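Local structure of AxyAgu115A (Amphibacillus xylanus NBRC 15112, 6NPS) at residues L666-D671 and V768-P773; A700-S705 and G757-K762; I716-D719 and S724-A727. The protein is a family GH115 alpha-glucuronidase that probably hydrolyses glucuronic acid side groups from hemicelluloses such as arabinoglucuronoxylan. The protein carries 3 engineered substitutions. All coordinates share one frame; numbering follows the deposited sequence.

Contact 1. Residues L666-D671 and V768-P773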
loop_
_atom_site.group_PDB
_atom_site.type_symbol
_atom_site.label_atom_id
_atom_site.label_comp_id
_atom_site.label_asym_id
_atom_site.label_seq_id
_atom_site.Cartn_x
_atom_site.Cartn_y
_atom_site.Cartn_z
ATOM N N LEU A 666 -22.574 -4.450 -8.000
ATOM C CA LEU A 666 -22.839 -3.269 -7.210
ATOM C C LEU A 666 -22.276 -3.476 -5.813
ATOM O O LEU A 666 -22.522 -4.511 -5.180
ATOM C CB LEU A 666 -24.372 -3.022 -7.119
ATOM C CG LEU A 666 -25.050 -2.545 -8.400
ATOM C CD1 LEU A 666 -26.590 -2.414 -8.117
ATOM C CD2 LEU A 666 -24.468 -1.209 -8.856
ATOM N N LEU A 667 -21.576 -2.484 -5.313
ATOM C CA LEU A 667 -21.030 -2.552 -3.973
ATOM C C LEU A 667 -21.974 -1.821 -3.028
ATOM O O LEU A 667 -22.335 -0.671 -3.281
ATOM C CB LEU A 667 -19.627 -1.931 -3.954
ATOM C CG LEU A 667 -19.015 -1.981 -2.557
ATOM C CD1 LEU A 667 -18.603 -3.443 -2.279
ATOM C CD2 LEU A 667 -17.822 -1.039 -2.463
ATOM N N VAL A 668 -22.383 -2.486 -1.950
ATOM C CA VAL A 668 -23.168 -1.850 -0.892
ATOM C C VAL A 668 -22.243 -1.525 0.275
ATOM O O VAL A 668 -21.542 -2.412 0.776
ATOM C CB VAL A 668 -24.318 -2.770 -0.433
ATOM C CG1 VAL A 668 -25.090 -2.144 0.744
ATOM C CG2 VAL A 668 -25.238 -3.106 -1.596
ATOM N N SER A 669 -22.256 -0.271 0.746
ATOM C CA SER A 669 -21.380 0.100 1.848
ATOM C C SER A 669 -22.132 0.926 2.879
ATOM O O SER A 669 -23.026 1.702 2.537
ATOM C CB SER A 669 -20.142 0.860 1.329
ATOM O OG SER A 669 -20.495 2.048 0.625
ATOM N N ILE A 670 -21.777 0.743 4.147
ATOM C CA ILE A 670 -22.435 1.442 5.248
ATOM C C ILE A 670 -21.708 2.766 5.459
ATOM O O ILE A 670 -20.497 2.777 5.684
ATOM C CB ILE A 670 -22.401 0.606 6.538
ATOM C CG1 ILE A 670 -22.975 -0.801 6.307
ATOM C CG2 ILE A 670 -23.120 1.376 7.701
ATOM C CD1 ILE A 670 -24.356 -0.766 5.648
ATOM N N ASP A 671 -22.423 3.881 5.410
ATOM C CA ASP A 671 -21.698 5.149 5.459
ATOM C C ASP A 671 -21.050 5.327 6.834
ATOM O O ASP A 671 -21.600 4.910 7.853
ATOM C CB ASP A 671 -22.639 6.304 5.129
ATOM C CG ASP A 671 -23.183 6.225 3.692
ATOM O OD1 ASP A 671 -22.791 5.309 2.933
ATOM O OD2 ASP A 671 -24.028 7.071 3.327
ATOM N N VAL A 768 -27.488 -8.283 -0.359
ATOM C CA VAL A 768 -26.850 -7.800 0.869
ATOM C C VAL A 768 -27.951 -7.576 1.898
ATOM O O VAL A 768 -28.964 -6.931 1.599
ATOM C CB VAL A 768 -26.040 -6.515 0.625
ATOM C CG1 VAL A 768 -25.472 -5.952 1.962
ATOM C CG2 VAL A 768 -24.854 -6.803 -0.363
ATOM N N THR A 769 -27.771 -8.111 3.102
ATOM C CA THR A 769 -28.688 -7.820 4.197
ATOM C C THR A 769 -28.042 -6.798 5.123
ATOM O O THR A 769 -26.867 -6.935 5.489
ATOM C CB THR A 769 -29.019 -9.125 4.906
ATOM O OG1 THR A 769 -29.521 -10.019 3.912
ATOM C CG2 THR A 769 -30.051 -8.950 5.982
ATOM N N ILE A 770 -28.764 -5.727 5.429
ATOM C CA ILE A 770 -28.284 -4.708 6.354
ATOM C C ILE A 770 -29.075 -4.848 7.645
ATOM O O ILE A 770 -30.319 -4.771 7.636
ATOM C CB ILE A 770 -28.421 -3.305 5.751
ATOM C CG1 ILE A 770 -27.584 -3.207 4.484
ATOM C CG2 ILE A 770 -28.055 -2.218 6.774
ATOM C CD1 ILE A 770 -27.590 -1.834 3.883
ATOM N N VAL A 771 -28.380 -5.134 8.751
ATOM C CA VAL A 771 -29.065 -5.352 10.023
ATOM C C VAL A 771 -29.125 -4.032 10.767
ATOM O O VAL A 771 -28.104 -3.356 10.922
ATOM C CB VAL A 771 -28.376 -6.426 10.870
ATOM C CG1 VAL A 771 -29.168 -6.603 12.204
ATOM C CG2 VAL A 771 -28.343 -7.750 10.082
ATOM N N VAL A 772 -30.323 -3.662 11.221
ATOM C CA VAL A 772 -30.533 -2.343 11.808
ATOM C C VAL A 772 -31.051 -2.525 13.229
ATOM O O VAL A 772 -32.267 -2.593 13.448
ATOM C CB VAL A 772 -31.486 -1.499 10.946
ATOM C CG1 VAL A 772 -31.628 -0.046 11.504
ATOM C CG2 VAL A 772 -30.999 -1.477 9.481
ATOM N N PRO A 773 -30.174 -2.589 14.227
ATOM C CA PRO A 773 -30.635 -2.620 15.619
ATOM C C PRO A 773 -30.916 -1.207 16.118
ATOM O O PRO A 773 -30.264 -0.240 15.729
ATOM C CB PRO A 773 -29.450 -3.258 16.356
ATOM C CG PRO A 773 -28.243 -2.754 15.570
ATOM C CD PRO A 773 -28.692 -2.645 14.113
#
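Val-668 and Val-768 meet tip to tip across the interior of a beta-sandwich, a compact example of facing sheets where these two strands meet through methyl groups, with no hydrogen bond between them. The CG2 methyls of Val-668 and Val-768 stand 3.9 Å apart. The other branch of Val-668, CG1, lies anti to its backbone N (chi1 176°) and is thereby placed 4.0 Å from Ile-770 CD1. Ile-770 CD1 also meets Ile-670 CD1 end to end, at 3.8 Å, so one methyl fills the step between two residues of the opposing strand. With an alanine in place of Val-668, Val-768 CG2 and Ile-770 CD1 would both lose a methyl neighbour, and a gap would probably open between the sheets. This tight, buried row contrasts with the outer sides of the strands, where Ser-669 and Thr-769 turn from the interface and are partly open to solvent. The strands run nearly parallel, 9° apart, with axes 9.1 Å from each other. Leu-687 of strand 686-688 touches both Ile-670 and Val-768, while Phe-702 of strand 700-706 packs on Val-668 and Ile-770, extending the apolar layer into the adjacent strands.

Contact 2. Residues A700-S705 and G757-K762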
loop_
_atom_site.group_PDB
_atom_site.type_symbol
_atom_site.label_atom_id
_atom_site.label_comp_id
_atom_site.label_asym_id
_atom_site.label_seq_id
_atom_site.Cartn_x
_atom_site.Cartn_y
_atom_site.Cartn_z
ATOM N N ALA A 700 -29.742 7.823 9.010
ATOM C CA ALA A 700 -28.546 7.045 8.700
ATOM C C ALA A 700 -28.570 6.777 7.201
ATOM O O ALA A 700 -29.570 7.038 6.524
ATOM C CB ALA A 700 -28.496 5.740 9.490
ATOM N N SER A 701 -27.465 6.247 6.680
ATOM C CA SER A 701 -27.500 5.996 5.246
ATOM C C SER A 701 -26.505 4.921 4.860
ATOM O O SER A 701 -25.565 4.615 5.600
ATOM C CB SER A 701 -27.244 7.274 4.430
ATOM O OG SER A 701 -26.016 7.871 4.725
ATOM N N PHE A 702 -26.761 4.320 3.697
ATOM C CA PHE A 702 -25.781 3.458 3.053
ATOM C C PHE A 702 -25.708 3.837 1.585
ATOM O O PHE A 702 -26.577 4.549 1.070
ATOM C CB PHE A 702 -26.126 1.970 3.259
ATOM C CG PHE A 702 -27.418 1.517 2.639
ATOM C CD1 PHE A 702 -28.630 1.592 3.355
ATOM C CD2 PHE A 702 -27.430 0.974 1.356
ATOM C CE1 PHE A 702 -29.826 1.121 2.786
ATOM C CE2 PHE A 702 -28.601 0.503 0.781
ATOM C CZ PHE A 702 -29.823 0.570 1.492
ATOM N N THR A 703 -24.663 3.358 0.893
ATOM C CA THR A 703 -24.443 3.735 -0.489
ATOM C C THR A 703 -24.380 2.484 -1.345
ATOM O O THR A 703 -23.937 1.421 -0.893
ATOM C CB THR A 703 -23.153 4.584 -0.596
ATOM O OG1 THR A 703 -23.325 5.745 0.223
ATOM C CG2 THR A 703 -22.864 5.052 -2.035
ATOM N N ILE A 704 -24.858 2.616 -2.579
ATOM C CA ILE A 704 -24.733 1.598 -3.619
ATOM C C ILE A 704 -23.907 2.200 -4.758
ATOM O O ILE A 704 -24.232 3.293 -5.239
ATOM C CB ILE A 704 -26.116 1.144 -4.129
ATOM C CG1 ILE A 704 -27.016 0.709 -2.970
ATOM C CG2 ILE A 704 -25.998 0.001 -5.170
ATOM C CD1 ILE A 704 -28.485 0.636 -3.361
ATOM N N SER A 705 -22.845 1.484 -5.191
ATOM C CA SER A 705 -21.845 2.018 -6.104
ATOM C C SER A 705 -21.553 1.058 -7.236
ATOM O O SER A 705 -21.430 -0.158 -7.026
ATOM C CB SER A 705 -20.508 2.301 -5.400
ATOM O OG SER A 705 -20.710 3.188 -4.336
ATOM N N GLY A 757 -34.391 -4.612 12.897
ATOM C CA GLY A 757 -34.984 -4.829 11.597
ATOM C C GLY A 757 -33.909 -5.192 10.577
ATOM O O GLY A 757 -32.696 -5.104 10.844
ATOM N N ARG A 758 -34.357 -5.590 9.393
ATOM C CA ARG A 758 -33.398 -5.924 8.346
ATOM C C ARG A 758 -33.813 -5.302 7.026
ATOM O O ARG A 758 -34.994 -5.332 6.649
ATOM C CB ARG A 758 -33.252 -7.445 8.180
ATOM C CG ARG A 758 -32.615 -8.127 9.381
ATOM C CD ARG A 758 -32.814 -9.641 9.349
ATOM N NE ARG A 758 -31.536 -10.325 9.228
ATOM C CZ ARG A 758 -30.717 -10.583 10.245
ATOM N NH1 ARG A 758 -31.049 -10.232 11.486
ATOM N NH2 ARG A 758 -29.559 -11.201 10.015
ATOM N N ILE A 759 -32.831 -4.738 6.333
ATOM C CA ILE A 759 -32.992 -4.211 4.988
ATOM C C ILE A 759 -32.366 -5.209 4.020
ATOM O O ILE A 759 -31.235 -5.671 4.236
ATOM C CB ILE A 759 -32.313 -2.829 4.856
ATOM C CG1 ILE A 759 -32.852 -1.837 5.896
ATOM C CG2 ILE A 759 -32.396 -2.303 3.398
ATOM C CD1 ILE A 759 -31.921 -0.642 6.085
ATOM N N THR A 760 -33.070 -5.531 2.946
ATOM C CA THR A 760 -32.537 -6.420 1.926
ATOM C C THR A 760 -32.263 -5.629 0.649
ATOM O O THR A 760 -33.147 -4.935 0.142
ATOM C CB THR A 760 -33.500 -7.564 1.659
ATOM O OG1 THR A 760 -33.459 -8.466 2.774
ATOM C CG2 THR A 760 -33.089 -8.306 0.368
ATOM N N VAL A 761 -31.032 -5.714 0.143
ATOM C CA VAL A 761 -30.636 -5.023 -1.085
ATOM C C VAL A 761 -30.289 -6.090 -2.116
ATOM O O VAL A 761 -29.262 -6.773 -1.984
ATOM C CB VAL A 761 -29.436 -4.099 -0.885
ATOM C CG1 VAL A 761 -29.137 -3.377 -2.204
ATOM C CG2 VAL A 761 -29.705 -3.111 0.241
ATOM N N LYS A 762 -31.096 -6.193 -3.165
ATOM C CA LYS A 762 -30.851 -7.163 -4.219
ATOM C C LYS A 762 -30.177 -6.470 -5.393
ATOM O O LYS A 762 -30.596 -5.381 -5.813
ATOM C CB LYS A 762 -32.141 -7.870 -4.637
ATOM C CG LYS A 762 -32.474 -8.949 -3.627
ATOM C CD LYS A 762 -33.495 -9.965 -4.111
ATOM C CE LYS A 762 -34.595 -9.310 -4.920
ATOM N NZ LYS A 762 -35.819 -9.014 -4.113
#
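The phenyl ring of Phe-702 meets Ile-759 and Val-761 obliquely, and both aliphatic side chains come from the same side of its plane. They divide the outer end of the ring between them: Ile-759 CD1 sits 4.3 Å from Phe-702 CE1, whereas Val-761 CG2 is nearer, 3.8 Å from Phe-702 CE2 and 3.9 Å from Phe-702 CZ. The ring is also touched by Ile-770. The first torsion of Phe-702 (chi1 64°) holds CG between the backbone N and the carbonyl carbon, a crowded position that sends the ring across the gap to meet Val-761, whose side chain comes from the opposite direction. Val-761 is forked to serve two neighbours. While its CG2 contacts the ring, its CG1 approaches Ile-704 CD1 at 4.2 Å, a looser meeting. All four residues are buried and no polar group joins the segments, so this is dispersion packing between facing sheets of the sandwich, whose strands lie 10.7 Å apart by their axes and point almost the same way. The aromatic ring accounts for much of the bridging over that distance. Beyond the pair, Ile-742 of strand 739-746 touches Phe-702 within its own sheet. Across the interior, Ile-716 of strand 712-718 lies against both Ile-704 and Ile-759, carrying the apolar layer on to the next strand.

Contact 3. Residues I716-D719 and S724-A727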
loop_
_atom_site.group_PDB
_atom_site.type_symbol
_atom_site.label_atom_id
_atom_site.label_comp_id
_atom_site.label_asym_id
_atom_site.label_seq_id
_atom_site.Cartn_x
_atom_site.Cartn_y
_atom_site.Cartn_z
ATOM N N ILE A 716 -34.662 -2.671 -3.073
ATOM C CA ILE A 716 -34.518 -2.533 -1.632
ATOM C C ILE A 716 -35.857 -2.802 -0.945
ATOM O O ILE A 716 -36.882 -2.230 -1.328
ATOM C CB ILE A 716 -33.995 -1.126 -1.293
ATOM C CG1 ILE A 716 -32.618 -0.940 -1.928
ATOM C CG2 ILE A 716 -33.928 -0.916 0.208
ATOM C CD1 ILE A 716 -32.290 0.510 -2.279
ATOM N N SER A 717 -35.852 -3.645 0.080
ATOM C CA SER A 717 -37.052 -3.827 0.880
ATOM C C SER A 717 -36.660 -4.020 2.333
ATOM O O SER A 717 -35.502 -4.338 2.648
ATOM C CB SER A 717 -37.888 -5.022 0.395
ATOM O OG SER A 717 -37.138 -6.209 0.554
ATOM N N THR A 718 -37.620 -3.802 3.225
ATOM C CA THR A 718 -37.391 -4.020 4.644
ATOM C C THR A 718 -38.402 -5.017 5.187
ATOM O O THR A 718 -39.442 -5.291 4.580
ATOM C CB THR A 718 -37.449 -2.717 5.474
ATOM O OG1 THR A 718 -38.814 -2.363 5.693
ATOM C CG2 THR A 718 -36.739 -1.572 4.787
ATOM N N ASP A 719 -38.082 -5.583 6.340
ATOM C CA ASP A 719 -38.900 -6.643 6.903
ATOM C C ASP A 719 -39.694 -6.189 8.123
ATOM O O ASP A 719 -40.143 -7.038 8.891
ATOM C CB ASP A 719 -38.022 -7.839 7.263
ATOM C CG ASP A 719 -37.144 -7.576 8.488
ATOM O OD1 ASP A 719 -37.012 -6.402 8.939
ATOM O OD2 ASP A 719 -36.584 -8.575 8.999
ATOM N N SER A 724 -37.851 1.952 7.045
ATOM C CA SER A 724 -38.048 2.198 5.623
ATOM C C SER A 724 -36.832 2.918 5.064
ATOM O O SER A 724 -35.967 3.393 5.809
ATOM C CB SER A 724 -39.331 3.002 5.383
ATOM O OG SER A 724 -39.155 4.300 5.907
ATOM N N CYS A 725 -36.771 2.999 3.732
ATOM C CA CYS A 725 -35.672 3.659 3.036
ATOM C C CYS A 725 -36.188 4.657 2.015
ATOM O O CYS A 725 -37.350 4.619 1.612
ATOM C CB CYS A 725 -34.737 2.665 2.339
ATOM S SG CYS A 725 -34.227 1.254 3.290
ATOM N N SER A 726 -35.274 5.520 1.555
ATOM C CA SER A 726 -35.635 6.556 0.594
ATOM C C SER A 726 -35.942 6.006 -0.793
ATOM O O SER A 726 -36.456 6.754 -1.629
ATOM C CB SER A 726 -34.530 7.630 0.506
ATOM O OG SER A 726 -33.201 7.105 0.384
ATOM N N ALA A 727 -35.691 4.722 -1.052
ATOM C CA ALA A 727 -35.859 4.190 -2.390
ATOM C C ALA A 727 -36.281 2.742 -2.268
ATOM O O ALA A 727 -35.977 2.080 -1.273
ATOM C CB ALA A 727 -34.565 4.309 -3.221
#
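The chi1 of -62° at Ile-716 puts CG2 anti to its backbone N, and at Cys-725 a chi1 of -46° leaves SG anti to the carbonyl carbon; together these settings bring the methyl and the sulfur to 3.8 Å from each other. A second methyl joins them: Thr-718 CG2 is 4.1 Å from Cys-725 SG, so the sulfur contacts two side chains that project from the same strand, two residues apart. Thr-718 CG2 also rests 4.1 Å from Ser-724 CA. On the other branch of Thr-718, OG1 is hydrogen-bonded chiefly to Leu-723 O, at the start of the facing strand, and Gln-720 O in the turn is a second acceptor that must share the one hydroxyl proton; the strand end is thus tied to both. At the far end Ile-716 CB packs 3.8 Å from Ala-727 O, a contact of carbon with a carbonyl oxygen rather than a bond. The two segments run in nearly opposite directions, 171° apart, yet no hydrogen bond passes between them, because strands 712-718 and 723-725 belong to different sheets. The chain therefore makes a beta-arch: it leaves one layer of the sandwich, turns, and enters the other. The partly exposed Thr-718 lies toward the turn, while Ile-716 is buried. Ile-742 of strand 739-746 and Ile-759 of strand 754-763, one from each sheet, both touch Ile-716 and Cys-725, closing the arch onto the sandwich interior.

Overall arrangement
The three contacts belong to one beta-sandwich, each joining a strand of one sheet to a strand of the other. Contacts 1 and 2 are adjacent, their centres about 4 Å apart. Within the sheets they are tied by Asp-671 OD2 to Ser-701 OG (2.6 Å) and Ile-770 N to Ile-759 O (2.7 Å), both probable hydrogen bonds. Contact 3 lies about 8 Å from contact 2, centre to centre, linked by Thr-760 N to Ser-717 O at 2.7 Å, and about 12 Å from contact 1. All three centres are 43 to 49 Å from the centre of the chain, and their strands take no part in the eight-stranded parallel sheet consistent with a TIM barrel.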